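PDB 3LK5: geranylgeranyl pyrophosphate synthase from Corynebacterium glutamicum, which probably joins isoprenoid diphosphates in a magnesium-dependent prenyl transfer, as members of the farnesyl and geranylgeranyl diphosphate synthase family do. Local coordinates for residues A[277-290]-A[304-317]. Residues are numbered along the deposited sequence; the frame is centred on the assembly and turned at random.
Sequences IREGKRTVLLALAL and IRAGVGKVTSPEDI
Gly280 and Gly309 bring two turns of backbone together, their CA atoms 3.5 Å apart, and illustrate how paired glycines, at ease with the positive phi both have here, let loops meet without intervening side chains. Gly280 closes a Schellman motif after the helical turn of Ile277 and Arg278, and Ile277 O, which takes Gly280 N within that turn, also accepts Gly309 N at 2.8 Å. Beside this bond Gly309 CA makes a CH...O contact with Arg278 O.

Ile277 CG2, anti to the backbone N, comes to 3.7 Å from Ile317 CD1, the two side chains running antiparallel alongside one another. In this all-helical prenyl synthase fold the contact ties loop 279-283 to loop 308-313. Glu279 lies beside Asp112, a magnesium-binding residue, although no magnesium is bound to this chain.

Between helices 284-296 and 298-307, Leu286 CD1 packs 3.5 Å from Ile304 CG2 and meets CG1 of Val308, just past the second helix, tip to tip. Leu290 can be followed outward: CB lies 4.0 Å from Arg305 NH1, and at the tip CD2 touches Ile304 CG2 at 3.8 Å and covers one face of the Arg305 guanidinium, whose orientation is held by salt bridges to Glu203 and Asp294.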
loop_
_atom_site.group_PDB
_atom_site.type_symbol
_atom_site.label_atom_id
_atom_site.label_comp_id
_atom_site.label_asym_id
_atom_site.label_seq_id
_atom_site.Cartn_x
_atom_site.Cartn_y
_atom_site.Cartn_z
ATOM N N ILE A 277 26.856 -9.457 -0.444
ATOM C CA ILE A 277 27.408 -10.414 -1.423
ATOM C C ILE A 277 26.464 -11.627 -1.528
ATOM O O ILE A 277 26.022 -11.989 -2.627
ATOM C CB ILE A 277 28.835 -10.885 -1.066
ATOM C CG1 ILE A 277 29.843 -9.724 -1.001
ATOM C CG2 ILE A 277 29.331 -11.932 -2.069
ATOM C CD1 ILE A 277 29.892 -8.847 -2.227
ATOM N N ARG A 278 26.157 -12.218 -0.364
ATOM C CA ARG A 278 25.233 -13.350 -0.246
ATOM C C ARG A 278 23.876 -13.084 -0.875
ATOM O O ARG A 278 23.301 -13.987 -1.461
ATOM C CB ARG A 278 25.069 -13.781 1.222
ATOM C CG ARG A 278 24.272 -15.080 1.409
ATOM C CD ARG A 278 23.587 -15.135 2.774
ATOM N NE ARG A 278 22.774 -13.942 3.011
ATOM C CZ ARG A 278 21.492 -13.809 2.664
ATOM N NH1 ARG A 278 20.841 -14.813 2.079
ATOM N NH2 ARG A 278 20.850 -12.669 2.913
ATOM N N GLU A 279 23.392 -11.844 -0.772
ATOM C CA GLU A 279 22.074 -11.452 -1.265
ATOM C C GLU A 279 22.107 -11.025 -2.740
ATOM O O GLU A 279 21.062 -10.833 -3.349
ATOM C CB GLU A 279 21.532 -10.300 -0.400
ATOM C CG GLU A 279 20.017 -10.123 -0.363
ATOM C CD GLU A 279 19.433 -10.262 1.049
ATOM O OE1 GLU A 279 20.030 -9.712 2.006
ATOM O OE2 GLU A 279 18.374 -10.918 1.191
ATOM N N GLY A 280 23.296 -10.851 -3.316
ATOM C CA GLY A 280 23.404 -10.387 -4.711
ATOM C C GLY A 280 22.949 -8.968 -5.025
ATOM O O GLY A 280 22.423 -8.711 -6.120
ATOM N N LYS A 281 23.153 -8.027 -4.094
ATOM C CA LYS A 281 22.766 -6.614 -4.342
ATOM C C LYS A 281 23.517 -6.045 -5.541
ATOM O O LYS A 281 24.742 -6.218 -5.649
ATOM C CB LYS A 281 23.055 -5.728 -3.117
ATOM C CG LYS A 281 22.141 -5.933 -1.890
ATOM C CD LYS A 281 20.955 -4.937 -1.829
ATOM C CE LYS A 281 21.353 -3.504 -1.420
ATOM N NZ LYS A 281 21.275 -3.231 0.063
ATOM N N ARG A 282 22.816 -5.330 -6.406
ATOM C CA ARG A 282 23.452 -4.712 -7.567
ATOM C C ARG A 282 23.904 -3.265 -7.308
ATOM O O ARG A 282 23.276 -2.296 -7.758
ATOM C CB ARG A 282 22.551 -4.812 -8.803
ATOM C CG ARG A 282 22.352 -6.241 -9.232
ATOM C CD ARG A 282 23.572 -6.735 -9.980
ATOM N NE ARG A 282 23.632 -8.189 -10.034
ATOM C CZ ARG A 282 24.642 -8.882 -10.571
ATOM N NH1 ARG A 282 25.680 -8.265 -11.150
ATOM N NH2 ARG A 282 24.603 -10.210 -10.551
ATOM N N THR A 283 25.025 -3.149 -6.603
ATOM C CA THR A 283 25.514 -1.871 -6.138
ATOM C C THR A 283 26.406 -1.163 -7.159
ATOM O O THR A 283 26.914 -1.774 -8.142
ATOM C CB THR A 283 26.282 -2.080 -4.811
ATOM O OG1 THR A 283 27.368 -3.003 -5.023
ATOM C CG2 THR A 283 25.358 -2.672 -3.737
ATOM N N VAL A 284 26.629 0.124 -6.924
ATOM C CA VAL A 284 27.659 0.848 -7.654
ATOM C C VAL A 284 29.049 0.219 -7.400
ATOM O O VAL A 284 29.842 0.094 -8.343
ATOM C CB VAL A 284 27.670 2.346 -7.268
ATOM C CG1 VAL A 284 28.957 3.036 -7.746
ATOM C CG2 VAL A 284 26.400 3.048 -7.866
ATOM N N LEU A 285 29.320 -0.168 -6.150
ATOM C CA LEU A 285 30.567 -0.889 -5.801
ATOM C C LEU A 285 30.761 -2.126 -6.709
ATOM O O LEU A 285 31.836 -2.312 -7.338
ATOM C CB LEU A 285 30.539 -1.348 -4.334
ATOM C CG LEU A 285 31.704 -2.206 -3.796
ATOM C CD1 LEU A 285 33.036 -1.456 -3.863
ATOM C CD2 LEU A 285 31.474 -2.783 -2.406
ATOM N N LEU A 286 29.739 -2.983 -6.760
ATOM C CA LEU A 286 29.823 -4.194 -7.586
ATOM C C LEU A 286 29.980 -3.894 -9.077
ATOM O O LEU A 286 30.786 -4.549 -9.755
ATOM C CB LEU A 286 28.635 -5.149 -7.319
ATOM C CG LEU A 286 28.614 -6.452 -8.133
ATOM C CD1 LEU A 286 29.879 -7.350 -7.894
ATOM C CD2 LEU A 286 27.295 -7.230 -7.893
ATOM N N ALA A 287 29.247 -2.911 -9.597
ATOM C CA ALA A 287 29.346 -2.580 -11.018
ATOM C C ALA A 287 30.750 -2.090 -11.388
ATOM O O ALA A 287 31.333 -2.528 -12.399
ATOM C CB ALA A 287 28.284 -1.551 -11.417
ATOM N N LEU A 288 31.288 -1.190 -10.571
ATOM C CA LEU A 288 32.638 -0.702 -10.742
ATOM C C LEU A 288 33.682 -1.820 -10.536
ATOM O O LEU A 288 34.681 -1.859 -11.277
ATOM C CB LEU A 288 32.920 0.486 -9.818
ATOM C CG LEU A 288 32.167 1.819 -10.056
ATOM C CD1 LEU A 288 32.385 2.762 -8.850
ATOM C CD2 LEU A 288 32.618 2.496 -11.353
ATOM N N ALA A 289 33.456 -2.740 -9.585
ATOM C CA ALA A 289 34.402 -3.857 -9.395
ATOM C C ALA A 289 34.489 -4.743 -10.643
ATOM O O ALA A 289 35.577 -5.225 -10.987
ATOM C CB ALA A 289 34.043 -4.693 -8.171
ATOM N N LEU A 290 33.350 -4.954 -11.304
ATOM C CA LEU A 290 33.315 -5.811 -12.491
ATOM C C LEU A 290 33.908 -5.092 -13.680
ATOM O O LEU A 290 34.710 -5.670 -14.414
ATOM C CB LEU A 290 31.908 -6.332 -12.784
ATOM C CG LEU A 290 31.396 -7.357 -11.770
ATOM C CD1 LEU A 290 29.858 -7.567 -11.915
ATOM C CD2 LEU A 290 32.161 -8.675 -11.903
ATOM N N ILE A 304 33.930 -13.329 -9.167
ATOM C CA ILE A 304 32.888 -12.382 -8.666
ATOM C C ILE A 304 31.504 -12.631 -9.304
ATOM O O ILE A 304 30.479 -12.759 -8.607
ATOM C CB ILE A 304 33.301 -10.898 -8.853
ATOM C CG1 ILE A 304 34.609 -10.577 -8.095
ATOM C CG2 ILE A 304 32.198 -9.951 -8.352
ATOM C CD1 ILE A 304 35.234 -9.251 -8.522
ATOM N N ARG A 305 31.474 -12.699 -10.630
ATOM C CA ARG A 305 30.226 -13.012 -11.351
ATOM C C ARG A 305 29.568 -14.313 -10.917
ATOM O O ARG A 305 28.348 -14.358 -10.730
ATOM C CB ARG A 305 30.462 -13.042 -12.848
ATOM C CG ARG A 305 30.282 -11.703 -13.452
ATOM C CD ARG A 305 30.482 -11.720 -14.935
ATOM N NE ARG A 305 30.519 -10.336 -15.358
ATOM C CZ ARG A 305 31.598 -9.704 -15.791
ATOM N NH1 ARG A 305 31.502 -8.424 -16.110
ATOM N NH2 ARG A 305 32.758 -10.343 -15.918
ATOM N N ALA A 306 30.372 -15.354 -10.747
ATOM C CA ALA A 306 29.860 -16.677 -10.406
ATOM C C ALA A 306 29.369 -16.712 -8.976
ATOM O O ALA A 306 28.450 -17.462 -8.654
ATOM C CB ALA A 306 30.930 -17.743 -10.620
ATOM N N GLY A 307 29.968 -15.889 -8.124
ATOM C CA GLY A 307 29.743 -15.971 -6.694
ATOM C C GLY A 307 28.630 -15.102 -6.120
ATOM O O GLY A 307 27.968 -15.518 -5.181
ATOM N N VAL A 308 28.428 -13.904 -6.659
ATOM C CA VAL A 308 27.475 -12.952 -6.047
ATOM C C VAL A 308 26.035 -13.437 -6.098
ATOM O O VAL A 308 25.529 -13.814 -7.162
ATOM C CB VAL A 308 27.555 -11.516 -6.621
ATOM C CG1 VAL A 308 28.913 -10.883 -6.297
ATOM C CG2 VAL A 308 27.243 -11.487 -8.132
ATOM N N GLY A 309 25.395 -13.429 -4.929
ATOM C CA GLY A 309 23.996 -13.845 -4.787
ATOM C C GLY A 309 23.837 -15.349 -4.847
ATOM O O GLY A 309 22.715 -15.852 -4.880
ATOM N N LYS A 310 24.964 -16.063 -4.864
ATOM C CA LYS A 310 24.966 -17.525 -4.991
ATOM C C LYS A 310 25.770 -18.220 -3.894
ATOM O O LYS A 310 25.440 -19.330 -3.501
ATOM C CB LYS A 310 25.471 -17.954 -6.375
ATOM C CG LYS A 310 24.576 -17.495 -7.525
ATOM C CD LYS A 310 25.193 -17.807 -8.875
ATOM C CE LYS A 310 24.879 -16.718 -9.890
ATOM N NZ LYS A 310 25.805 -16.808 -11.054
ATOM N N VAL A 311 26.825 -17.582 -3.405
ATOM C CA VAL A 311 27.606 -18.155 -2.310
ATOM C C VAL A 311 26.965 -17.883 -0.944
ATOM O O VAL A 311 26.139 -16.977 -0.798
ATOM C CB VAL A 311 29.081 -17.679 -2.318
ATOM C CG1 VAL A 311 29.792 -18.164 -3.572
ATOM C CG2 VAL A 311 29.174 -16.166 -2.185
ATOM N N THR A 312 27.380 -18.670 0.050
ATOM C CA THR A 312 26.755 -18.699 1.372
ATOM C C THR A 312 27.783 -18.683 2.514
ATOM O O THR A 312 27.621 -17.950 3.493
ATOM C CB THR A 312 25.782 -19.935 1.463
ATOM O OG1 THR A 312 24.434 -19.471 1.367
ATOM C CG2 THR A 312 25.957 -20.758 2.754
ATOM N N SER A 313 28.837 -19.488 2.386
ATOM C CA SER A 313 29.804 -19.642 3.467
ATOM C C SER A 313 30.628 -18.360 3.685
ATOM O O SER A 313 30.940 -17.655 2.722
ATOM C CB SER A 313 30.727 -20.841 3.205
ATOM O OG SER A 313 31.805 -20.493 2.352
ATOM N N PRO A 314 30.978 -18.062 4.956
ATOM C CA PRO A 314 31.820 -16.902 5.255
ATOM C C PRO A 314 33.097 -16.892 4.404
ATOM O O PRO A 314 33.464 -15.849 3.875
ATOM C CB PRO A 314 32.160 -17.087 6.738
ATOM C CG PRO A 314 30.987 -17.828 7.291
ATOM C CD PRO A 314 30.518 -18.741 6.186
ATOM N N GLU A 315 33.733 -18.056 4.266
ATOM C CA GLU A 315 34.961 -18.225 3.487
ATOM C C GLU A 315 34.788 -17.822 2.005
ATOM O O GLU A 315 35.571 -17.015 1.481
ATOM C CB GLU A 315 35.480 -19.676 3.616
ATOM C CG GLU A 315 35.747 -20.174 5.063
ATOM C CD GLU A 315 34.472 -20.526 5.892
ATOM O OE1 GLU A 315 33.324 -20.472 5.367
ATOM O OE2 GLU A 315 34.640 -20.850 7.094
ATOM N N ASP A 316 33.764 -18.363 1.347
ATOM C CA ASP A 316 33.401 -17.990 -0.036
ATOM C C ASP A 316 33.062 -16.498 -0.179
ATOM O O ASP A 316 33.434 -15.849 -1.157
ATOM C CB ASP A 316 32.177 -18.789 -0.513
ATOM C CG ASP A 316 32.485 -20.257 -0.769
ATOM O OD1 ASP A 316 33.587 -20.724 -0.428
ATOM O OD2 ASP A 316 31.605 -20.956 -1.314
ATOM N N ILE A 317 32.310 -15.972 0.782
ATOM C CA ILE A 317 31.961 -14.546 0.777
ATOM C C ILE A 317 33.226 -13.665 0.847
ATOM O O ILE A 317 33.358 -12.660 0.110
ATOM C CB ILE A 317 31.021 -14.213 1.953
ATOM C CG1 ILE A 317 29.677 -14.912 1.766
ATOM C CG2 ILE A 317 30.827 -12.679 2.098
ATOM C CD1 ILE A 317 28.799 -14.292 0.729
#